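PDB 3DC4: kinesin-like protein Nod from Drosophila melanogaster, which uses ATP hydrolysis and microtubule binding through its kinesin motor domain to secure the segregation of non-exchange chromosomes in meiosis. Local coordinates for residues N61-D66 against S324-G329; Q95-A100 against R236-D241; A154-I159 against S220-T225. All coordinates share one frame; numbering follows the deposited sequence.

Interaction 1 of 3, residues N61-D66 against S324-G329; sequences NEFHFD and STLRFG
Phe-63 and Leu-326 meet in a CH-pi contact that shows how a small strand can be laid against a helix without a hydrogen bond between them. The CB of Leu-326 stands over the middle of the Phe-63 ring, 3.6 Å from its centroid and 11° off the ring normal, while CD1 of the same leucine reaches the far rim of that face, 3.9 Å from Phe-63 CE2. Phe-63 has CG anti to its carbonyl carbon (chi1 -67°), which places the ring beside the helix, and chi2 (-80°) turns its face to the leucine.

The remaining apolar contacts involve Phe-65. Its CE2 lies 3.9 Å from CD2 of Leu-326, so the two methyl branches of the leucine are divided between the two rings. The same ring also meets backbone: CZ brings the ring edge to within 3.6 Å of Leu-326 O, and CE1 comes to 3.4 Å from Gly-329 C. A side chain on Gly-329 would have pointed at this ring.

No hydrogen bond joins residues 61-66 to residues 324-329. Leu-326 also rests on Leu-56 and Val-58 of the neighbouring strand and on Val-28, and Asp-66 makes a salt bridge to Lys-333 further along the helix. An alanine in place of Phe-63 would probably open a gap beneath Leu-326 CB and CD1 and let the leucine turn. Because dispersion and shape do the work here, the three-stranded antiparallel sheet of the kinesin motor domain is joined to helix 319-335 through fit, with polar pairing left to the flanks.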
loop_
_atom_site.group_PDB
_atom_site.type_symbol
_atom_site.label_atom_id
_atom_site.label_comp_id
_atom_site.label_asym_id
_atom_site.label_seq_id
_atom_site.Cartn_x
_atom_site.Cartn_y
_atom_site.Cartn_z
ATOM N N ASN A 61 19.002 13.088 -12.913
ATOM C CA ASN A 61 18.611 11.724 -13.238
ATOM C C ASN A 61 17.165 11.709 -13.691
ATOM O O ASN A 61 16.306 12.324 -13.067
ATOM C CB ASN A 61 18.763 10.818 -12.018
ATOM C CG ASN A 61 20.193 10.711 -11.555
ATOM O OD1 ASN A 61 21.033 10.122 -12.236
ATOM N ND2 ASN A 61 20.481 11.281 -10.402
ATOM N N GLU A 62 16.894 10.983 -14.766
ATOM C CA GLU A 62 15.543 10.909 -15.292
ATOM C C GLU A 62 14.857 9.619 -14.845
ATOM O O GLU A 62 15.387 8.527 -15.016
ATOM C CB GLU A 62 15.597 11.007 -16.813
ATOM C CG GLU A 62 14.297 11.422 -17.468
ATOM C CD GLU A 62 14.524 11.982 -18.865
ATOM O OE1 GLU A 62 15.059 13.103 -18.974
ATOM O OE2 GLU A 62 14.181 11.295 -19.846
ATOM N N PHE A 63 13.674 9.756 -14.262
ATOM C CA PHE A 63 12.915 8.611 -13.775
ATOM C C PHE A 63 11.589 8.474 -14.510
ATOM O O PHE A 63 10.891 9.468 -14.745
ATOM C CB PHE A 63 12.662 8.774 -12.278
ATOM C CG PHE A 63 13.907 8.703 -11.454
ATOM C CD1 PHE A 63 14.467 7.474 -11.126
ATOM C CD2 PHE A 63 14.536 9.862 -11.028
ATOM C CE1 PHE A 63 15.643 7.404 -10.385
ATOM C CE2 PHE A 63 15.711 9.803 -10.288
ATOM C CZ PHE A 63 16.264 8.570 -9.965
ATOM N N HIS A 64 11.247 7.239 -14.867
ATOM C CA HIS A 64 10.000 6.969 -15.576
ATOM C C HIS A 64 9.183 5.896 -14.891
ATOM O O HIS A 64 9.625 4.759 -14.762
ATOM C CB HIS A 64 10.273 6.515 -17.007
ATOM C CG HIS A 64 11.093 7.479 -17.796
ATOM N ND1 HIS A 64 12.469 7.423 -17.840
ATOM C CD2 HIS A 64 10.733 8.537 -18.558
ATOM C CE1 HIS A 64 12.922 8.408 -18.596
ATOM N NE2 HIS A 64 11.889 9.099 -19.043
ATOM N N PHE A 65 7.980 6.252 -14.473
ATOM C CA PHE A 65 7.109 5.289 -13.821
ATOM C C PHE A 65 5.742 5.283 -14.488
ATOM O O PHE A 65 5.612 5.682 -15.640
ATOM C CB PHE A 65 6.985 5.642 -12.351
ATOM C CG PHE A 65 8.306 5.740 -11.661
ATOM C CD1 PHE A 65 9.160 4.647 -11.629
ATOM C CD2 PHE A 65 8.715 6.929 -11.077
ATOM C CE1 PHE A 65 10.410 4.733 -11.027
ATOM C CE2 PHE A 65 9.967 7.025 -10.471
ATOM C CZ PHE A 65 10.811 5.924 -10.449
ATOM N N ASP A 66 4.725 4.825 -13.771
ATOM C CA ASP A 66 3.381 4.784 -14.333
ATOM C C ASP A 66 2.599 6.037 -13.993
ATOM O O ASP A 66 1.634 6.377 -14.675
ATOM C CB ASP A 66 2.624 3.573 -13.809
ATOM C CG ASP A 66 3.261 2.272 -14.242
ATOM O OD1 ASP A 66 3.775 1.541 -13.369
ATOM O OD2 ASP A 66 3.266 1.988 -15.458
ATOM N N SER A 324 17.317 7.550 -3.304
ATOM C CA SER A 324 17.231 6.146 -2.903
ATOM C C SER A 324 15.840 5.596 -3.183
ATOM O O SER A 324 15.674 4.491 -3.708
ATOM C CB SER A 324 17.569 6.007 -1.414
ATOM O OG SER A 324 18.923 6.360 -1.166
ATOM N N THR A 325 14.844 6.399 -2.843
ATOM C CA THR A 325 13.455 6.025 -3.039
ATOM C C THR A 325 13.118 5.879 -4.525
ATOM O O THR A 325 12.466 4.916 -4.932
ATOM C CB THR A 325 12.544 7.085 -2.387
ATOM O OG1 THR A 325 12.698 7.047 -0.963
ATOM C CG2 THR A 325 11.097 6.827 -2.721
ATOM N N LEU A 326 13.595 6.818 -5.337
ATOM C CA LEU A 326 13.328 6.760 -6.769
ATOM C C LEU A 326 14.087 5.608 -7.436
ATOM O O LEU A 326 13.545 4.946 -8.325
ATOM C CB LEU A 326 13.663 8.112 -7.425
ATOM C CG LEU A 326 12.774 9.254 -6.916
ATOM C CD1 LEU A 326 13.322 10.602 -7.340
ATOM C CD2 LEU A 326 11.354 9.060 -7.437
ATOM N N ARG A 327 15.324 5.354 -7.008
ATOM C CA ARG A 327 16.093 4.260 -7.595
ATOM C C ARG A 327 15.380 2.934 -7.313
ATOM O O ARG A 327 15.329 2.053 -8.170
ATOM C CB ARG A 327 17.532 4.251 -7.047
ATOM C CG ARG A 327 18.406 5.357 -7.651
ATOM C CD ARG A 327 19.770 5.438 -6.987
ATOM N NE ARG A 327 20.498 4.180 -7.086
ATOM C CZ ARG A 327 21.218 3.805 -8.138
ATOM N NH1 ARG A 327 21.323 4.595 -9.196
ATOM N NH2 ARG A 327 21.822 2.627 -8.130
ATOM N N PHE A 328 14.805 2.797 -6.123
ATOM C CA PHE A 328 14.091 1.566 -5.820
ATOM C C PHE A 328 12.899 1.417 -6.766
ATOM O O PHE A 328 12.592 0.308 -7.217
ATOM C CB PHE A 328 13.600 1.543 -4.368
ATOM C CG PHE A 328 12.752 0.347 -4.052
ATOM C CD1 PHE A 328 13.332 -0.887 -3.756
ATOM C CD2 PHE A 328 11.369 0.433 -4.148
ATOM C CE1 PHE A 328 12.537 -2.012 -3.574
ATOM C CE2 PHE A 328 10.571 -0.678 -3.970
ATOM C CZ PHE A 328 11.156 -1.909 -3.681
ATOM N N GLY A 329 12.230 2.532 -7.063
ATOM C CA GLY A 329 11.084 2.502 -7.962
ATOM C C GLY A 329 11.481 1.969 -9.326
ATOM O O GLY A 329 10.756 1.194 -9.946
#

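Interaction 2 of 3, residues Q95-A100 against R236-D241; sequences QCTALA and RMNIVD
The side-chain oxygen OE1 of Gln-95 is gripped twice by Arg-236, from the backbone N at 2.8 Å and from NH2 at 3.1 Å, both weak bonds. These bonds lie at the Gln-95 end of a parallel strand pair in the central sheet of the P-loop NTPase fold, here the kinesin motor domain. The glutamine chain is bent at chi2 (-52°), which folds the amide back over the neighbouring strand; its plane stands 65° from the guanidinium, whose edge it meets, and NE2 bonds to His-234 O.

Beyond them the strands run in register, Cys-96 beside Met-237 through to Ala-100 beside Asp-241. Asn-238 bonds through its backbone N to Cys-96 O and through its O to Ala-98 N, while Val-240 does the same with Ala-98 O and Ala-100 N. The last of these bonds, Ala-100 N to Val-240 O, is 2.8 Å long and nearly straight.

Side chains alternate between the two sheet faces. Cys-96, Ala-98 and Ala-100 share one with Met-237, Ile-239 and Asp-241, where Ile-239 CD1 reaches Ala-98 CB at 4.1 Å and Met-112 of helix 108-112 touches Ala-98 and Ala-100. Asp-241 bonds to Ser-109 of the nucleotide site and its side chain lies about 4 Å from the magnesium ion, consistent with the switch II aspartate of kinesins, and the strand of Ala-100 leads straight into the P-loop. On the opposite face Leu-99 CG packs on Val-240 CB at 3.8 Å. There the buried amide of Asn-238 is fully engaged: OD1 bonds to Thr-225 OG1, and ND2 to Ser-299 OG and, 11° out of the amide plane, to Thr-97 OG1 at 3.0 Å.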
loop_
_atom_site.group_PDB
_atom_site.type_symbol
_atom_site.label_atom_id
_atom_site.label_comp_id
_atom_site.label_asym_id
_atom_site.label_seq_id
_atom_site.Cartn_x
_atom_site.Cartn_y
_atom_site.Cartn_z
ATOM N N GLN A 95 -6.556 -10.309 -5.494
ATOM C CA GLN A 95 -5.901 -9.739 -4.324
ATOM C C GLN A 95 -5.226 -8.454 -4.797
ATOM O O GLN A 95 -4.668 -8.414 -5.894
ATOM C CB GLN A 95 -4.858 -10.709 -3.763
ATOM C CG GLN A 95 -5.360 -12.137 -3.541
ATOM C CD GLN A 95 -6.634 -12.208 -2.734
ATOM O OE1 GLN A 95 -6.817 -11.457 -1.767
ATOM N NE2 GLN A 95 -7.526 -13.123 -3.119
ATOM N N CYS A 96 -5.289 -7.410 -3.975
ATOM C CA CYS A 96 -4.715 -6.110 -4.322
ATOM C C CYS A 96 -3.892 -5.526 -3.182
ATOM O O CYS A 96 -4.287 -5.611 -2.019
ATOM C CB CYS A 96 -5.826 -5.111 -4.664
ATOM S SG CYS A 96 -6.882 -5.560 -6.062
ATOM N N THR A 97 -2.765 -4.908 -3.526
ATOM C CA THR A 97 -1.900 -4.293 -2.528
ATOM C C THR A 97 -1.437 -2.914 -3.000
ATOM O O THR A 97 -0.958 -2.763 -4.118
ATOM C CB THR A 97 -0.666 -5.169 -2.253
ATOM O OG1 THR A 97 -1.095 -6.451 -1.769
ATOM C CG2 THR A 97 0.241 -4.517 -1.220
ATOM N N ALA A 98 -1.623 -1.907 -2.155
ATOM C CA ALA A 98 -1.187 -0.550 -2.466
ATOM C C ALA A 98 -0.228 -0.247 -1.324
ATOM O O ALA A 98 -0.615 -0.243 -0.152
ATOM C CB ALA A 98 -2.374 0.428 -2.469
ATOM N N LEU A 99 1.030 -0.008 -1.671
ATOM C CA LEU A 99 2.051 0.240 -0.669
ATOM C C LEU A 99 2.787 1.558 -0.813
ATOM O O LEU A 99 3.335 1.872 -1.872
ATOM C CB LEU A 99 3.046 -0.930 -0.678
ATOM C CG LEU A 99 4.252 -0.928 0.259
ATOM C CD1 LEU A 99 4.719 -2.362 0.454
ATOM C CD2 LEU A 99 5.372 -0.064 -0.317
ATOM N N ALA A 100 2.795 2.321 0.275
ATOM C CA ALA A 100 3.475 3.603 0.299
ATOM C C ALA A 100 4.812 3.395 0.997
ATOM O O ALA A 100 4.901 2.732 2.041
ATOM C CB ALA A 100 2.642 4.644 1.068
ATOM N N ARG A 236 -8.526 -9.402 -0.908
ATOM C CA ARG A 236 -7.993 -8.436 0.027
ATOM C C ARG A 236 -7.480 -7.181 -0.643
ATOM O O ARG A 236 -6.951 -7.229 -1.752
ATOM C CB ARG A 236 -6.823 -9.053 0.803
ATOM C CG ARG A 236 -7.064 -10.436 1.417
ATOM C CD ARG A 236 -5.728 -11.043 1.873
ATOM N NE ARG A 236 -5.850 -12.355 2.510
ATOM C CZ ARG A 236 -6.139 -13.483 1.867
ATOM N NH1 ARG A 236 -6.223 -14.625 2.540
ATOM N NH2 ARG A 236 -6.347 -13.472 0.554
ATOM N N MET A 237 -7.661 -6.053 0.031
ATOM C CA MET A 237 -7.109 -4.801 -0.449
ATOM C C MET A 237 -6.189 -4.398 0.686
ATOM O O MET A 237 -6.637 -3.889 1.709
ATOM C CB MET A 237 -8.156 -3.703 -0.665
ATOM C CG MET A 237 -7.480 -2.344 -0.875
ATOM S SD MET A 237 -8.325 -1.195 -1.956
ATOM C CE MET A 237 -8.073 -1.956 -3.589
ATOM N N ASN A 238 -4.903 -4.662 0.500
ATOM C CA ASN A 238 -3.900 -4.347 1.498
ATOM C C ASN A 238 -3.388 -2.929 1.315
ATOM O O ASN A 238 -2.806 -2.599 0.281
ATOM C CB ASN A 238 -2.711 -5.296 1.368
ATOM C CG ASN A 238 -3.116 -6.756 1.460
ATOM O OD1 ASN A 238 -3.649 -7.200 2.480
ATOM N ND2 ASN A 238 -2.881 -7.505 0.391
ATOM N N ILE A 239 -3.599 -2.100 2.327
ATOM C CA ILE A 239 -3.128 -0.731 2.309
ATOM C C ILE A 239 -1.924 -0.738 3.231
ATOM O O ILE A 239 -2.058 -0.845 4.460
ATOM C CB ILE A 239 -4.201 0.245 2.833
ATOM C CG1 ILE A 239 -5.442 0.160 1.938
ATOM C CG2 ILE A 239 -3.664 1.671 2.834
ATOM C CD1 ILE A 239 -5.164 0.437 0.467
ATOM N N VAL A 240 -0.744 -0.648 2.631
ATOM C CA VAL A 240 0.495 -0.689 3.392
ATOM C C VAL A 240 1.180 0.663 3.539
ATOM O O VAL A 240 1.400 1.372 2.559
ATOM C CB VAL A 240 1.473 -1.673 2.739
ATOM C CG1 VAL A 240 2.657 -1.907 3.655
ATOM C CG2 VAL A 240 0.749 -2.974 2.427
ATOM N N ASP A 241 1.523 0.994 4.777
ATOM C CA ASP A 241 2.176 2.252 5.110
ATOM C C ASP A 241 3.478 1.857 5.810
ATOM O O ASP A 241 3.489 1.572 7.010
ATOM C CB ASP A 241 1.257 3.034 6.048
ATOM C CG ASP A 241 1.782 4.408 6.390
ATOM O OD1 ASP A 241 1.175 5.046 7.275
ATOM O OD2 ASP A 241 2.775 4.868 5.791
#

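Interaction 3 of 3, residues A154-I159 against S220-T225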
loop_
_atom_site.group_PDB
_atom_site.type_symbol
_atom_site.label_atom_id
_atom_site.label_comp_id
_atom_site.label_asym_id
_atom_site.label_seq_id
_atom_site.Cartn_x
_atom_site.Cartn_y
_atom_site.Cartn_z
ATOM N N ALA A 154 -12.005 -5.532 8.189
ATOM C CA ALA A 154 -10.733 -4.829 8.199
ATOM C C ALA A 154 -9.830 -5.469 9.245
ATOM O O ALA A 154 -10.294 -5.872 10.309
ATOM C CB ALA A 154 -10.944 -3.353 8.530
ATOM N N SER A 155 -8.549 -5.594 8.913
ATOM C CA SER A 155 -7.551 -6.113 9.834
ATOM C C SER A 155 -6.485 -5.027 9.902
ATOM O O SER A 155 -6.328 -4.251 8.958
ATOM C CB SER A 155 -6.964 -7.449 9.351
ATOM O OG SER A 155 -6.376 -7.378 8.065
ATOM N N PHE A 156 -5.796 -4.935 11.035
ATOM C CA PHE A 156 -4.751 -3.928 11.228
ATOM C C PHE A 156 -3.549 -4.624 11.847
ATOM O O PHE A 156 -3.561 -5.004 13.019
ATOM C CB PHE A 156 -5.245 -2.812 12.161
ATOM C CG PHE A 156 -4.441 -1.527 12.087
ATOM C CD1 PHE A 156 -3.094 -1.536 11.731
ATOM C CD2 PHE A 156 -5.034 -0.308 12.416
ATOM C CE1 PHE A 156 -2.346 -0.352 11.704
ATOM C CE2 PHE A 156 -4.297 0.882 12.392
ATOM C CZ PHE A 156 -2.946 0.856 12.035
ATOM N N ILE A 157 -2.510 -4.792 11.042
ATOM C CA ILE A 157 -1.293 -5.447 11.483
ATOM C C ILE A 157 -0.127 -4.467 11.478
ATOM O O ILE A 157 -0.014 -3.613 10.591
ATOM C CB ILE A 157 -0.963 -6.632 10.551
ATOM C CG1 ILE A 157 -2.029 -7.717 10.704
ATOM C CG2 ILE A 157 0.420 -7.188 10.864
ATOM C CD1 ILE A 157 -1.951 -8.793 9.653
ATOM N N GLU A 158 0.729 -4.589 12.484
ATOM C CA GLU A 158 1.910 -3.749 12.603
ATOM C C GLU A 158 3.132 -4.657 12.621
ATOM O O GLU A 158 3.107 -5.720 13.237
ATOM C CB GLU A 158 1.856 -2.926 13.898
ATOM C CG GLU A 158 3.179 -2.263 14.286
ATOM C CD GLU A 158 3.084 -1.467 15.577
ATOM O OE1 GLU A 158 2.419 -1.935 16.523
ATOM O OE2 GLU A 158 3.690 -0.378 15.651
ATOM N N ILE A 159 4.182 -4.249 11.915
ATOM C CA ILE A 159 5.424 -5.010 11.880
ATOM C C ILE A 159 6.495 -4.150 12.542
ATOM O O ILE A 159 6.975 -3.181 11.955
ATOM C CB ILE A 159 5.846 -5.352 10.428
ATOM C CG1 ILE A 159 4.759 -6.198 9.760
ATOM C CG2 ILE A 159 7.180 -6.105 10.431
ATOM C CD1 ILE A 159 5.081 -6.619 8.335
ATOM N N SER A 220 8.409 0.953 12.289
ATOM C CA SER A 220 7.073 0.398 12.487
ATOM C C SER A 220 6.227 0.514 11.220
ATOM O O SER A 220 5.838 1.611 10.833
ATOM C CB SER A 220 6.375 1.126 13.637
ATOM O OG SER A 220 5.021 0.724 13.748
ATOM N N HIS A 221 5.939 -0.620 10.588
ATOM C CA HIS A 221 5.137 -0.645 9.366
ATOM C C HIS A 221 3.691 -0.964 9.701
ATOM O O HIS A 221 3.417 -1.706 10.645
ATOM C CB HIS A 221 5.671 -1.703 8.403
ATOM C CG HIS A 221 7.153 -1.651 8.223
ATOM N ND1 HIS A 221 7.789 -0.610 7.582
ATOM C CD2 HIS A 221 8.128 -2.493 8.637
ATOM C CE1 HIS A 221 9.095 -0.814 7.609
ATOM N NE2 HIS A 221 9.327 -1.949 8.244
ATOM N N ALA A 222 2.765 -0.396 8.936
ATOM C CA ALA A 222 1.348 -0.654 9.163
ATOM C C ALA A 222 0.706 -1.252 7.929
ATOM O O ALA A 222 0.997 -0.849 6.802
ATOM C CB ALA A 222 0.637 0.622 9.556
ATOM N N ILE A 223 -0.173 -2.220 8.159
ATOM C CA ILE A 223 -0.874 -2.887 7.079
ATOM C C ILE A 223 -2.350 -3.001 7.431
ATOM O O ILE A 223 -2.742 -3.835 8.255
ATOM C CB ILE A 223 -0.310 -4.296 6.843
ATOM C CG1 ILE A 223 1.184 -4.189 6.506
ATOM C CG2 ILE A 223 -1.074 -4.984 5.715
ATOM C CD1 ILE A 223 1.964 -5.486 6.664
ATOM N N VAL A 224 -3.166 -2.139 6.840
ATOM C CA VAL A 224 -4.600 -2.187 7.079
ATOM C C VAL A 224 -5.178 -2.853 5.843
ATOM O O VAL A 224 -4.965 -2.404 4.714
ATOM C CB VAL A 224 -5.206 -0.781 7.255
ATOM C CG1 VAL A 224 -6.710 -0.883 7.409
ATOM C CG2 VAL A 224 -4.608 -0.115 8.479
ATOM N N THR A 225 -5.891 -3.944 6.060
ATOM C CA THR A 225 -6.468 -4.683 4.957
ATOM C C THR A 225 -7.979 -4.704 4.971
ATOM O O THR A 225 -8.604 -5.019 5.986
ATOM C CB THR A 225 -5.963 -6.136 4.956
ATOM O OG1 THR A 225 -4.552 -6.139 4.733
ATOM C CG2 THR A 225 -6.651 -6.951 3.870
HETATM O O HOH W 1 -3.895 -6.374 7.624
#
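Phe-156 and Val-224 form the apolar centre of this strand pair. The valine methyl CG2 sits over the middle of the ring, 3.7 Å from its centroid and only 5° off the normal, and Ala-222 CB touches Phe-156 CE1 at 3.8 Å. With CG anti to the backbone N (chi1 -162°), the ring leans across to the partner strand. Beneath it, six backbone bonds join the hydrogen-bonded pairs Ser-155 with Thr-225, Ile-157 with Ile-223 and Ile-159 with His-221; that from Ile-157 N to Ile-223 O is almost linear at 178°.

On the other face, Ile-159 CD1 and Ile-223 CD1 meet tip to tip at 3.7 Å. Toward the Ser-155 and Thr-225 end, a water bridges the strands, 2.7 Å from Ser-155 OG, and donates to Ile-223 O at 2.9 Å and to Thr-225 OG1. That serine also bonds to His-227, and the threonine hydroxyl to Asn-238.

At the far end Ser-220 OG donates over 2.6 Å to Glu-158 OE2, which accepts with its anti lone pair; the glutamate chain, extended beyond CG, brings the carboxylate to the serine.

A second shell fixes these groups. Arg-206 forms a salt bridge with OE2 and a hydrogen bond with Ser-220 OG, while Arg-207 pairs with OE1, so that three partners hold the carboxylate and its negative charge is likely to be stabilised. Leu-199 of helix 192-204 packs on Phe-156 and Val-224. Ser-220 and His-221 end the SSRSH sequence of kinesin switch I, which leads into strand 220-229; this antiparallel ladder belongs to the mixed sheet of the motor domain, where strand 151-160 goes on to pair with strands 164-166 and 187-188.

From the N terminus, the chain first passes residues 61-66, whose partner lies in helix 319-335, the last helix modelled; interaction 1 therefore closes a loop of 257 residues that encloses both other contacts. Residues 95-100 come next and wait for 236-241 to complete interaction 2. Within that loop interaction 3 is nested, pairing 154-159 with 220-225, so the three loops lie one inside another and none cross. Strands 220-229 and 234-241 follow each other and are sheet neighbours, which puts interactions 2 and 3 in direct touch. Interaction 1 stands apart, its centre about 26 Å from that of interaction 3, tying the small sheet to helix 319-335.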